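Melanin biosynthesis protein TyrA, putative (Shewanella oneidensis, PDB 2IIZ) binds heme b and, as a member of the DyP-type (dye-decolorizing) peroxidase family, probably uses it to oxidise substrates with hydrogen peroxide. Local coordinates at residues K220-H225 and A281-H286; M89-R94 and M275-G280; N19-Y24 and D110-L115; V14-N19 and A59-V64. All blocks are in the same frame, centred on the assembly; numbering follows the deposited sequence.

How the contacts relate
From the N terminus, the loop 14-19 leads into strand 21-29, and contacts 3 and 4 share Asn19. Contact 4 closes first, when strand 61-67 comes back past this loop; contact 3 closes at 110-115, where strand 103-109 gives way to helix 112-125. These two cross along the chain, touch each other, and tie sheet strands to a loop and a helix. Segment 89-94, a small hairpin, lies between 59-64 and 110-115, so contact 2, closed at 275-280 leading out of helix 266-276, crosses contact 3. Contact 1 joins 220-225 to 281-286 and crosses contact 2. Both touch the heme, their centres about 32 to 35 Å from those of contacts 3 and 4.

Contact 1: K220-H225 and A281-H286; sequences KPLTSH and AGNHDH. With HEM (protoporphyrin IX containing Fe), chain C.
Thr223 lays its CB over one face of the His286 imidazole, 3.7 Å from the ring centroid and 16° off the normal, a CH-pi contact. Its CG2 stands anti to the carbonyl carbon and reaches the same ring at NE2. The backbones are pinned at this point: His286 N donates to Thr223 O at 3.1 Å, nearly straight at 172°, and Thr223 CA lies 3.1 Å from His284 O in a CA-H...O contact. Farther out, Leu222 CB packs against the amide of Asn283, whose ND2 is held by Asp279.

Toward the heme, His225 begins helix 225-228. Its NE2 binds the heme iron at 2.1 Å as the axial ligand, while ND1 donates to Asp285 OD2 at 2.7 Å. That oxygen is met on the syn side, but with ND1 tilted out of the carboxylate plane, and ring and carboxylate planes are 26° apart. Asp285 OD1 accepts from Leu287 N, which helps fix the carboxylate's rotation.

The result is a His-carboxylate hydrogen bond behind the axial ligand, as on the proximal side of other heme peroxidases. With ND1 engaged by Asp285 and NE2 by iron, both ring nitrogens of His225 have partners, and the rotation of the imidazole is fixed.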
# COMPACT_ATOMS: atom_id res chain seq x y z
N LYS A 220 15.01 -30.50 -15.72
CA LYS A 220 15.16 -29.65 -14.51
C LYS A 220 16.62 -29.60 -14.07
O LYS A 220 17.19 -30.64 -13.72
CB LYS A 220 14.32 -30.19 -13.33
CG LYS A 220 12.84 -29.84 -13.32
CD LYS A 220 12.10 -30.47 -12.13
CE LYS A 220 10.57 -30.34 -12.26
NZ LYS A 220 9.83 -30.57 -10.98
N PRO A 221 17.23 -28.39 -14.09
CA PRO A 221 18.59 -28.26 -13.57
C PRO A 221 18.63 -28.45 -12.06
O PRO A 221 17.71 -28.04 -11.36
CB PRO A 221 19.01 -26.84 -13.96
CG PRO A 221 17.92 -26.29 -14.82
CD PRO A 221 16.70 -27.10 -14.58
N LEU A 222 19.70 -29.07 -11.58
CA LEU A 222 19.84 -29.36 -10.15
C LEU A 222 19.89 -28.10 -9.28
O LEU A 222 19.67 -28.17 -8.08
CB LEU A 222 21.06 -30.26 -9.90
CG LEU A 222 20.79 -31.77 -10.05
CD1 LEU A 222 20.11 -32.13 -11.38
CD2 LEU A 222 22.10 -32.57 -9.89
N THR A 223 20.17 -26.96 -9.91
CA THR A 223 20.17 -25.65 -9.23
C THR A 223 18.88 -24.86 -9.36
O THR A 223 18.84 -23.68 -9.02
CB THR A 223 21.27 -24.75 -9.83
OG1 THR A 223 21.11 -24.71 -11.26
CG2 THR A 223 22.66 -25.29 -9.48
N SER A 224 17.81 -25.49 -9.85
CA SER A 224 16.56 -24.75 -10.08
C SER A 224 15.67 -24.77 -8.84
O SER A 224 15.66 -25.76 -8.11
CB SER A 224 15.79 -25.35 -11.26
OG SER A 224 15.45 -26.69 -10.99
N HIS A 225 14.94 -23.68 -8.61
CA HIS A 225 14.08 -23.55 -7.43
C HIS A 225 13.20 -24.78 -7.15
O HIS A 225 13.15 -25.25 -6.03
CB HIS A 225 13.17 -22.31 -7.51
CG HIS A 225 12.47 -21.99 -6.23
ND1 HIS A 225 13.08 -22.08 -5.00
CD2 HIS A 225 11.21 -21.56 -5.99
CE1 HIS A 225 12.23 -21.73 -4.06
NE2 HIS A 225 11.08 -21.41 -4.63
N ALA A 281 26.13 -32.31 -3.67
CA ALA A 281 27.19 -32.03 -4.65
C ALA A 281 27.20 -30.54 -4.91
O ALA A 281 27.56 -30.11 -6.00
CB ALA A 281 26.95 -32.79 -5.95
N GLY A 282 26.80 -29.75 -3.92
CA GLY A 282 26.91 -28.31 -4.00
C GLY A 282 26.08 -27.69 -5.10
O GLY A 282 26.51 -26.73 -5.72
N ASN A 283 24.89 -28.25 -5.35
CA ASN A 283 23.90 -27.63 -6.23
C ASN A 283 22.85 -26.94 -5.38
O ASN A 283 21.91 -27.56 -4.90
CB ASN A 283 23.25 -28.68 -7.12
CG ASN A 283 24.22 -29.29 -8.08
OD1 ASN A 283 24.72 -28.62 -8.98
ND2 ASN A 283 24.50 -30.58 -7.91
N HIS A 284 23.02 -25.64 -5.19
CA HIS A 284 22.07 -24.85 -4.40
C HIS A 284 21.06 -24.19 -5.32
O HIS A 284 21.07 -24.42 -6.53
CB HIS A 284 22.82 -23.84 -3.51
CG HIS A 284 23.53 -22.76 -4.26
ND1 HIS A 284 24.89 -22.78 -4.48
CD2 HIS A 284 23.07 -21.62 -4.83
CE1 HIS A 284 25.23 -21.70 -5.16
NE2 HIS A 284 24.15 -20.98 -5.39
N ASP A 285 20.19 -23.36 -4.74
CA ASP A 285 19.09 -22.72 -5.44
C ASP A 285 19.54 -21.37 -5.99
O ASP A 285 19.72 -20.39 -5.26
CB ASP A 285 17.91 -22.54 -4.48
CG ASP A 285 16.71 -21.87 -5.12
OD1 ASP A 285 16.79 -21.43 -6.27
OD2 ASP A 285 15.66 -21.80 -4.46
N HIS A 286 19.72 -21.31 -7.30
CA HIS A 286 20.22 -20.09 -7.92
C HIS A 286 19.26 -18.91 -7.88
O HIS A 286 19.65 -17.81 -8.23
CB HIS A 286 20.68 -20.37 -9.33
CG HIS A 286 22.01 -21.05 -9.40
ND1 HIS A 286 22.82 -20.99 -10.51
CD2 HIS A 286 22.68 -21.79 -8.48
CE1 HIS A 286 23.93 -21.68 -10.27
NE2 HIS A 286 23.86 -22.17 -9.05
CHA HEM C . 7.47 -23.37 -6.08
CHB HEM C . 8.73 -18.73 -6.26
CHC HEM C . 10.63 -19.01 -1.88
CHD HEM C . 8.90 -23.46 -1.45
C1A HEM C . 7.67 -22.09 -6.53
C2A HEM C . 7.34 -21.60 -7.85
C3A HEM C . 7.70 -20.30 -7.88
C4A HEM C . 8.25 -19.96 -6.60
CMA HEM C . 7.57 -19.32 -9.05
CAA HEM C . 6.70 -22.44 -8.98
CBA HEM C . 5.16 -22.36 -8.95
CGA HEM C . 4.59 -23.25 -7.87
O1A HEM C . 4.11 -22.72 -6.82
O2A HEM C . 4.60 -24.50 -8.04
C1B HEM C . 9.37 -18.41 -5.10
C2B HEM C . 9.94 -17.12 -4.79
C3B HEM C . 10.47 -17.20 -3.57
C4B HEM C . 10.24 -18.54 -3.08
CMB HEM C . 9.90 -15.92 -5.77
CAB HEM C . 11.21 -16.14 -2.74
CBB HEM C . 11.99 -15.24 -3.33
C1C HEM C . 10.34 -20.25 -1.40
C2C HEM C . 10.78 -20.75 -0.13
C3C HEM C . 10.30 -21.99 0.00
C4C HEM C . 9.55 -22.29 -1.20
CMC HEM C . 11.64 -19.92 0.84
CAC HEM C . 10.48 -22.97 1.18
CBC HEM C . 11.20 -22.72 2.28
C1D HEM C . 8.34 -23.84 -2.63
C2D HEM C . 7.66 -25.09 -2.84
C3D HEM C . 7.21 -25.07 -4.29
C4D HEM C . 7.67 -23.80 -4.80
CMD HEM C . 7.45 -26.22 -1.81
CAD HEM C . 6.45 -26.15 -5.08
CBD HEM C . 7.47 -26.98 -5.83
CGD HEM C . 6.87 -28.25 -6.40
O1D HEM C . 6.67 -28.31 -7.65
O2D HEM C . 6.61 -29.19 -5.60
NA HEM C . 8.23 -21.07 -5.78
NB HEM C . 9.56 -19.27 -4.03
NC HEM C . 9.58 -21.20 -2.04
ND HEM C . 8.32 -23.11 -3.80
FE HEM C . 9.10 -21.20 -4.01

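Contact 2: M89-R94 and M275-G280; sequences MQEGNR and MVFGDG. With HEM (protoporphyrin IX containing Fe), chain C.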
# COMPACT_ATOMS: atom_id res chain seq x y z
N MSE A 89 19.97 -19.87 8.96
CA MSE A 89 21.05 -20.50 8.23
C MSE A 89 21.65 -19.58 7.16
O MSE A 89 21.04 -18.60 6.74
CB MSE A 89 20.61 -21.85 7.65
CG MSE A 89 19.27 -21.85 6.94
SE MSE A 89 18.81 -23.61 6.26
CE MSE A 89 17.61 -24.23 7.66
N GLN A 90 22.86 -19.93 6.75
CA GLN A 90 23.68 -19.07 5.90
C GLN A 90 24.81 -19.85 5.23
O GLN A 90 25.53 -20.61 5.89
CB GLN A 90 24.29 -17.96 6.76
CG GLN A 90 25.45 -17.20 6.13
CD GLN A 90 25.83 -15.96 6.92
OE1 GLN A 90 26.32 -16.06 8.04
NE2 GLN A 90 25.60 -14.78 6.33
N GLU A 91 24.97 -19.66 3.92
CA GLU A 91 26.19 -20.08 3.22
C GLU A 91 26.49 -19.08 2.10
O GLU A 91 25.61 -18.76 1.31
CB GLU A 91 26.06 -21.50 2.66
CG GLU A 91 27.35 -22.06 2.10
CD GLU A 91 27.31 -23.58 1.91
OE1 GLU A 91 26.63 -24.06 0.96
OE2 GLU A 91 27.96 -24.28 2.72
N GLY A 92 27.74 -18.61 2.04
CA GLY A 92 28.09 -17.51 1.14
C GLY A 92 27.20 -16.30 1.32
O GLY A 92 26.92 -15.90 2.45
N ASN A 93 26.74 -15.72 0.21
CA ASN A 93 25.77 -14.62 0.23
C ASN A 93 24.34 -15.10 0.49
O ASN A 93 23.41 -14.29 0.50
CB ASN A 93 25.75 -13.86 -1.12
CG ASN A 93 27.02 -13.08 -1.38
OD1 ASN A 93 27.75 -12.74 -0.45
ND2 ASN A 93 27.28 -12.79 -2.66
N ARG A 94 24.14 -16.39 0.69
CA ARG A 94 22.79 -16.92 0.85
C ARG A 94 22.48 -16.97 2.34
O ARG A 94 22.82 -17.94 3.03
CB ARG A 94 22.65 -18.30 0.21
CG ARG A 94 23.00 -18.32 -1.28
CD ARG A 94 22.84 -19.72 -1.88
NE ARG A 94 23.73 -20.68 -1.22
CZ ARG A 94 25.03 -20.80 -1.48
NH1 ARG A 94 25.60 -20.01 -2.38
NH2 ARG A 94 25.75 -21.70 -0.82
N MSE A 275 17.59 -25.32 -0.19
CA MSE A 275 17.80 -24.10 -0.98
C MSE A 275 19.15 -23.44 -0.70
O MSE A 275 19.87 -23.10 -1.63
CB MSE A 275 16.71 -23.06 -0.70
CG MSE A 275 15.30 -23.49 -1.05
SE MSE A 275 14.03 -22.09 -0.75
CE MSE A 275 14.98 -20.58 -1.22
N VAL A 276 19.48 -23.25 0.57
CA VAL A 276 20.72 -22.56 0.95
C VAL A 276 21.97 -23.41 0.71
O VAL A 276 22.92 -23.00 0.03
CB VAL A 276 20.71 -22.14 2.45
CG1 VAL A 276 22.12 -21.70 2.93
CG2 VAL A 276 19.69 -21.04 2.68
N PHE A 277 21.94 -24.61 1.27
CA PHE A 277 23.07 -25.53 1.24
C PHE A 277 23.10 -26.47 0.04
O PHE A 277 24.16 -26.97 -0.32
CB PHE A 277 23.08 -26.32 2.54
CG PHE A 277 23.42 -25.48 3.72
CD1 PHE A 277 24.75 -25.18 4.00
CD2 PHE A 277 22.44 -24.98 4.54
CE1 PHE A 277 25.08 -24.39 5.11
CE2 PHE A 277 22.76 -24.19 5.64
CZ PHE A 277 24.07 -23.90 5.93
N GLY A 278 21.96 -26.71 -0.58
CA GLY A 278 21.91 -27.46 -1.83
C GLY A 278 21.89 -28.96 -1.63
O GLY A 278 21.71 -29.47 -0.51
N ASP A 279 22.08 -29.68 -2.73
CA ASP A 279 21.84 -31.11 -2.78
C ASP A 279 22.89 -32.01 -2.17
O ASP A 279 22.62 -33.19 -1.98
CB ASP A 279 21.60 -31.56 -4.22
CG ASP A 279 22.84 -31.53 -5.06
OD1 ASP A 279 23.90 -31.06 -4.59
OD2 ASP A 279 22.74 -31.99 -6.22
N GLY A 280 24.08 -31.49 -1.88
CA GLY A 280 25.20 -32.37 -1.42
C GLY A 280 26.38 -32.48 -2.37
O GLY A 280 27.52 -32.73 -1.95
CHA HEM C . 7.47 -23.37 -6.08
CHB HEM C . 8.73 -18.73 -6.26
CHC HEM C . 10.63 -19.01 -1.88
CHD HEM C . 8.90 -23.46 -1.45
C1A HEM C . 7.67 -22.09 -6.53
C2A HEM C . 7.34 -21.60 -7.85
C3A HEM C . 7.70 -20.30 -7.88
C4A HEM C . 8.25 -19.96 -6.60
CMA HEM C . 7.57 -19.32 -9.05
CAA HEM C . 6.70 -22.44 -8.98
CBA HEM C . 5.16 -22.36 -8.95
CGA HEM C . 4.59 -23.25 -7.87
O1A HEM C . 4.11 -22.72 -6.82
O2A HEM C . 4.60 -24.50 -8.04
C1B HEM C . 9.37 -18.41 -5.10
C2B HEM C . 9.94 -17.12 -4.79
C3B HEM C . 10.47 -17.20 -3.57
C4B HEM C . 10.24 -18.54 -3.08
CMB HEM C . 9.90 -15.92 -5.77
CAB HEM C . 11.21 -16.14 -2.74
CBB HEM C . 11.99 -15.24 -3.33
C1C HEM C . 10.34 -20.25 -1.40
C2C HEM C . 10.78 -20.75 -0.13
C3C HEM C . 10.30 -21.99 0.00
C4C HEM C . 9.55 -22.29 -1.20
CMC HEM C . 11.64 -19.92 0.84
CAC HEM C . 10.48 -22.97 1.18
CBC HEM C . 11.20 -22.72 2.28
C1D HEM C . 8.34 -23.84 -2.63
C2D HEM C . 7.66 -25.09 -2.84
C3D HEM C . 7.21 -25.07 -4.29
C4D HEM C . 7.67 -23.80 -4.80
CMD HEM C . 7.45 -26.22 -1.81
CAD HEM C . 6.45 -26.15 -5.08
CBD HEM C . 7.47 -26.98 -5.83
CGD HEM C . 6.87 -28.25 -6.40
O1D HEM C . 6.67 -28.31 -7.65
O2D HEM C . 6.61 -29.19 -5.60
NA HEM C . 8.23 -21.07 -5.78
NB HEM C . 9.56 -19.27 -4.03
NC HEM C . 9.58 -21.20 -2.04
ND HEM C . 8.32 -23.11 -3.80
FE HEM C . 9.10 -21.20 -4.01
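The Phe277 ring has its edge lined by the hairpin: Met89 CB lies 3.8 Å from Phe277 CE2, and Glu91 OE2 lies near the ring plane beside CD1. Val276 CG1 covers one face, 3.6 Å above the plane and offset toward the rim. The selenium of selenomethionine Met89 also sits at the edge, 5.2 Å from the Phe277 centroid and 86° off the normal, a Met-aromatic contact. The second flat group, the Arg94 guanidinium, has Glu91 O over the centre of one face and Glu91 OE1 and Val276 O at its edge. Arg94 NE donates to Val276 O at 2.8 Å, on a lone pair; NH2 adds a weak bond to the same oxygen. The chain bends at chi3 (-60°), which brings NE to Val276 O. NH2 also forms a salt bridge with Glu91 OE1 at 3.1 Å.

Glu91 to Arg94 make a type II' turn, and Val276 CG1 packs against Glu91 N. The hairpin thus packs on the last part of helix 266-276, where selenomethionine Met275 places SE 3.6 Å from heme C2C. A positive group here would probably be favoured by the partial negative charge of the helix carbonyls, and the neighbouring carboxylate probably balances the guanidinium.

Contact 3: N19-Y24 and D110-L115; sequences NLHSVY and DRYDIL. With EDO (1,2-ethanediol), chain E; EDO (1,2-ethanediol), chain D.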
# COMPACT_ATOMS: atom_id res chain seq x y z
N ASN A 19 -6.15 -14.11 -2.47
CA ASN A 19 -6.88 -12.82 -2.46
C ASN A 19 -6.10 -11.73 -3.14
O ASN A 19 -4.88 -11.81 -3.27
CB ASN A 19 -7.14 -12.32 -1.03
CG ASN A 19 -8.11 -13.21 -0.26
OD1 ASN A 19 -7.72 -14.27 0.23
ND2 ASN A 19 -9.34 -12.80 -0.16
N LEU A 20 -6.81 -10.69 -3.56
CA LEU A 20 -6.15 -9.56 -4.21
C LEU A 20 -5.25 -8.73 -3.29
O LEU A 20 -4.33 -8.07 -3.77
CB LEU A 20 -7.18 -8.63 -4.87
CG LEU A 20 -8.06 -9.28 -5.94
CD1 LEU A 20 -9.15 -8.31 -6.48
CD2 LEU A 20 -7.22 -9.79 -7.08
N HIS A 21 -5.50 -8.74 -1.98
CA HIS A 21 -4.77 -7.87 -1.05
C HIS A 21 -4.60 -8.51 0.33
O HIS A 21 -5.32 -9.43 0.69
CB HIS A 21 -5.49 -6.56 -0.83
CG HIS A 21 -5.73 -5.74 -2.07
ND1 HIS A 21 -4.73 -5.09 -2.74
CD2 HIS A 21 -6.88 -5.43 -2.72
CE1 HIS A 21 -5.24 -4.42 -3.77
NE2 HIS A 21 -6.55 -4.61 -3.78
N SER A 22 -3.64 -7.99 1.08
CA SER A 22 -3.35 -8.50 2.42
C SER A 22 -2.58 -7.48 3.25
O SER A 22 -1.92 -6.58 2.72
CB SER A 22 -2.47 -9.74 2.29
OG SER A 22 -1.22 -9.36 1.75
N VAL A 23 -2.67 -7.64 4.58
CA VAL A 23 -1.90 -6.84 5.54
C VAL A 23 -1.20 -7.77 6.54
O VAL A 23 -1.77 -8.78 7.00
CB VAL A 23 -2.80 -5.89 6.30
CG1 VAL A 23 -2.01 -5.01 7.26
CG2 VAL A 23 -3.58 -5.01 5.31
N TYR A 24 0.03 -7.41 6.85
CA TYR A 24 0.89 -8.21 7.70
C TYR A 24 1.40 -7.33 8.86
O TYR A 24 2.12 -6.33 8.65
CB TYR A 24 2.06 -8.79 6.90
CG TYR A 24 1.69 -9.49 5.60
CD1 TYR A 24 0.99 -10.69 5.60
CD2 TYR A 24 2.05 -8.95 4.37
CE1 TYR A 24 0.65 -11.33 4.39
CE2 TYR A 24 1.72 -9.58 3.17
CZ TYR A 24 1.03 -10.76 3.19
OH TYR A 24 0.72 -11.36 2.00
N ASP A 110 -10.19 -9.22 -0.89
CA ASP A 110 -10.21 -8.69 -2.25
C ASP A 110 -10.47 -7.16 -2.29
O ASP A 110 -10.48 -6.55 -3.36
CB ASP A 110 -11.23 -9.45 -3.07
CG ASP A 110 -10.87 -10.93 -3.19
OD1 ASP A 110 -9.69 -11.28 -2.96
OD2 ASP A 110 -11.75 -11.75 -3.51
N ARG A 111 -10.68 -6.57 -1.12
CA ARG A 111 -10.86 -5.13 -0.98
C ARG A 111 -9.84 -4.64 0.01
O ARG A 111 -9.67 -5.22 1.09
CB ARG A 111 -12.27 -4.79 -0.47
CG ARG A 111 -13.36 -5.01 -1.49
CD ARG A 111 -14.71 -4.56 -1.02
NE ARG A 111 -14.73 -3.14 -0.64
CZ ARG A 111 -15.85 -2.45 -0.41
NH1 ARG A 111 -17.04 -3.03 -0.53
NH2 ARG A 111 -15.80 -1.17 -0.07
N TYR A 112 -9.18 -3.57 -0.36
CA TYR A 112 -8.08 -2.98 0.41
C TYR A 112 -8.62 -2.05 1.45
O TYR A 112 -8.05 -1.92 2.51
CB TYR A 112 -7.21 -2.21 -0.56
CG TYR A 112 -5.98 -1.48 -0.07
CD1 TYR A 112 -6.09 -0.23 0.54
CD2 TYR A 112 -4.71 -2.03 -0.24
CE1 TYR A 112 -4.95 0.46 0.98
CE2 TYR A 112 -3.55 -1.35 0.19
CZ TYR A 112 -3.68 -0.11 0.80
OH TYR A 112 -2.55 0.59 1.24
N ASP A 113 -9.73 -1.39 1.14
CA ASP A 113 -10.30 -0.44 2.06
C ASP A 113 -10.77 -1.15 3.33
O ASP A 113 -10.63 -0.63 4.44
CB ASP A 113 -11.38 0.46 1.39
CG ASP A 113 -12.54 -0.32 0.72
OD1 ASP A 113 -12.59 -1.59 0.71
OD2 ASP A 113 -13.45 0.40 0.19
N ILE A 114 -11.30 -2.35 3.15
CA ILE A 114 -11.79 -3.12 4.27
C ILE A 114 -10.66 -3.61 5.16
O ILE A 114 -10.83 -3.70 6.37
CB ILE A 114 -12.63 -4.30 3.76
CG1 ILE A 114 -13.99 -3.77 3.31
CG2 ILE A 114 -12.78 -5.36 4.81
CD1 ILE A 114 -14.79 -4.79 2.57
N LEU A 115 -9.51 -3.92 4.58
CA LEU A 115 -8.33 -4.31 5.38
C LEU A 115 -7.76 -3.12 6.17
O LEU A 115 -7.29 -3.26 7.30
CB LEU A 115 -7.24 -4.88 4.48
CG LEU A 115 -7.54 -6.19 3.77
CD1 LEU A 115 -6.49 -6.48 2.69
CD2 LEU A 115 -7.59 -7.35 4.75
C1 EDO E . -10.97 -1.36 -2.65
O1 EDO E . -10.30 -0.42 -1.78
C2 EDO E . -9.90 -2.11 -3.46
O2 EDO E . -10.39 -3.33 -4.05
C1 EDO D . -10.06 -12.90 -6.41
O1 EDO D . -9.79 -14.28 -6.59
C2 EDO D . -11.19 -12.48 -7.35
O2 EDO D . -11.75 -11.23 -6.91
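His21 and Leu115 meet in the close-packed part of the contact. Leu115 CD1 lies 3.7 Å from His21 CB and 3.6 Å from Ser22 N, pressed against the strand backbone, while Val23 CG2 and Leu115 CB touch at 3.8 Å as the two side chains slide past each other in opposite directions. Tyr112 completes this side. Tyr112 CB stands over one face of the His21 imidazole, 14° off the normal. The Tyr112 ring turns an edge to the face of the His21 ring, with their planes 80° apart, which makes a T-shaped pair.

Such packing of helix 112-125 across strand 21-29 belongs to the ferredoxin-like, dimeric alpha/beta-barrel architecture of DyP-type peroxidases. The second subunit abuts here: its own His21 ring meets this one, and its Phe139 meets Tyr112.

The more solvent-exposed end is polar and lies by the turn into the helix. Asp110 OD1 takes Leu20 N at 3.0 Å, met on the anti side and 26° out of the carboxylate plane, and a weak second bond from Asn19 ND2 at 3.2 Å, whose stronger partner is Ala59 O. Two ethanediol molecules, probably from the crystallisation liquor, lie against Asp110 through weak bonds, one at OD2 and one at its carbonyl.

Contact 4: V14-N19 and A59-V64; sequences VCAEGN and AFNGFV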
# COMPACT_ATOMS: atom_id res chain seq x y z
N VAL A 14 -5.87 -19.52 7.43
CA VAL A 14 -4.66 -20.34 7.33
C VAL A 14 -4.61 -21.05 6.01
O VAL A 14 -3.56 -21.06 5.34
CB VAL A 14 -4.56 -21.41 8.42
CG1 VAL A 14 -3.30 -22.24 8.22
CG2 VAL A 14 -4.53 -20.76 9.81
N CYS A 15 -5.74 -21.65 5.65
CA CYS A 15 -5.89 -22.41 4.41
C CYS A 15 -6.66 -21.65 3.32
O CYS A 15 -6.97 -22.22 2.27
CB CYS A 15 -6.62 -23.71 4.68
SG CYS A 15 -5.76 -24.86 5.76
N ALA A 16 -6.96 -20.38 3.54
CA ALA A 16 -7.82 -19.66 2.60
C ALA A 16 -7.24 -19.69 1.20
O ALA A 16 -6.02 -19.69 1.02
CB ALA A 16 -8.02 -18.22 3.05
N GLU A 17 -8.13 -19.71 0.21
CA GLU A 17 -7.73 -19.49 -1.18
C GLU A 17 -7.18 -18.06 -1.32
O GLU A 17 -7.37 -17.21 -0.44
CB GLU A 17 -8.91 -19.69 -2.13
CG GLU A 17 -9.44 -21.13 -2.21
CD GLU A 17 -8.41 -22.12 -2.74
OE1 GLU A 17 -7.50 -21.68 -3.49
OE2 GLU A 17 -8.50 -23.33 -2.41
N GLY A 18 -6.49 -17.81 -2.43
CA GLY A 18 -5.81 -16.51 -2.66
C GLY A 18 -6.73 -15.31 -2.67
O GLY A 18 -7.94 -15.48 -2.85
N ASN A 19 -6.15 -14.11 -2.47
CA ASN A 19 -6.88 -12.82 -2.46
C ASN A 19 -6.10 -11.73 -3.14
O ASN A 19 -4.88 -11.81 -3.27
CB ASN A 19 -7.14 -12.32 -1.03
CG ASN A 19 -8.11 -13.21 -0.26
OD1 ASN A 19 -7.72 -14.27 0.23
ND2 ASN A 19 -9.34 -12.80 -0.16
N ALA A 59 -14.52 -11.90 0.17
CA ALA A 59 -13.71 -13.05 0.58
C ALA A 59 -12.71 -12.76 1.70
O ALA A 59 -11.53 -13.16 1.62
CB ALA A 59 -13.02 -13.65 -0.61
N PHE A 60 -13.17 -12.06 2.74
CA PHE A 60 -12.28 -11.68 3.82
C PHE A 60 -11.86 -12.91 4.58
O PHE A 60 -12.66 -13.84 4.76
CB PHE A 60 -12.94 -10.70 4.79
CG PHE A 60 -12.08 -10.37 5.97
CD1 PHE A 60 -12.01 -11.24 7.06
CD2 PHE A 60 -11.35 -9.19 6.01
CE1 PHE A 60 -11.21 -10.95 8.17
CE2 PHE A 60 -10.55 -8.89 7.11
CZ PHE A 60 -10.48 -9.78 8.19
N ASN A 61 -10.61 -12.91 5.03
CA ASN A 61 -10.16 -13.95 5.96
C ASN A 61 -8.82 -13.56 6.55
O ASN A 61 -8.17 -12.65 6.04
CB ASN A 61 -10.03 -15.28 5.26
CG ASN A 61 -8.95 -15.27 4.24
OD1 ASN A 61 -7.76 -15.43 4.57
ND2 ASN A 61 -9.34 -15.09 2.98
N GLY A 62 -8.44 -14.27 7.61
CA GLY A 62 -7.35 -13.84 8.47
C GLY A 62 -6.99 -14.82 9.58
O GLY A 62 -7.72 -15.77 9.86
N PHE A 63 -5.84 -14.58 10.20
CA PHE A 63 -5.47 -15.31 11.37
C PHE A 63 -4.55 -14.51 12.27
O PHE A 63 -3.88 -13.58 11.82
CB PHE A 63 -4.90 -16.71 11.02
CG PHE A 63 -3.56 -16.71 10.35
CD1 PHE A 63 -2.40 -16.43 11.05
CD2 PHE A 63 -3.46 -17.01 9.00
CE1 PHE A 63 -1.15 -16.45 10.40
CE2 PHE A 63 -2.23 -17.02 8.37
CZ PHE A 63 -1.08 -16.74 9.08
N VAL A 64 -4.55 -14.87 13.56
CA VAL A 64 -3.56 -14.44 14.55
C VAL A 64 -2.68 -15.62 14.94
O VAL A 64 -3.19 -16.68 15.34
CB VAL A 64 -4.20 -13.95 15.85
CG1 VAL A 64 -3.16 -13.20 16.71
CG2 VAL A 64 -5.37 -13.03 15.56
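Val14 opens the contact by setting CG2 4.0 Å from CD2 of Phe63, the two side chains crossing at about a right angle; the backbone N of Val14 lies 3.8 Å from the same ring carbon of Phe63. The Phe63 ring is in turn stacked on His106 of the adjoining strand. Two residues on, the CB of Ala16 rests against the amide end of Asn61, 3.2 Å from OD1 and 3.3 Å from CG. This is a snug van der Waals contact between a methyl and a flat polar group. Glu17 turns its side chain off, but its carbonyl O is taken by Arg108 NH2.

At the end of the segment Asn19 and Asn61 reach toward each other tip to tip, their amide planes 54° apart. Asn61 ND2 donates to Asn19 OD1 at 3.3 Å with an N-H...O angle of 155°, and Asn19 ND2 donates to Ala59 O at 2.8 Å, coming in above the carbonyl plane (36° out of it). Arg108 NE also bonds to Asn19 OD1, so both ends of this buried amide are satisfied, and the donors and acceptors around it are consistent with its modelled orientation.

The loop 14-19 therefore runs along strand 61-67, with strands 103-109 and 179-188 and helix 160-166 nearby, while Phe60 and Val64 pack on helix 34-54.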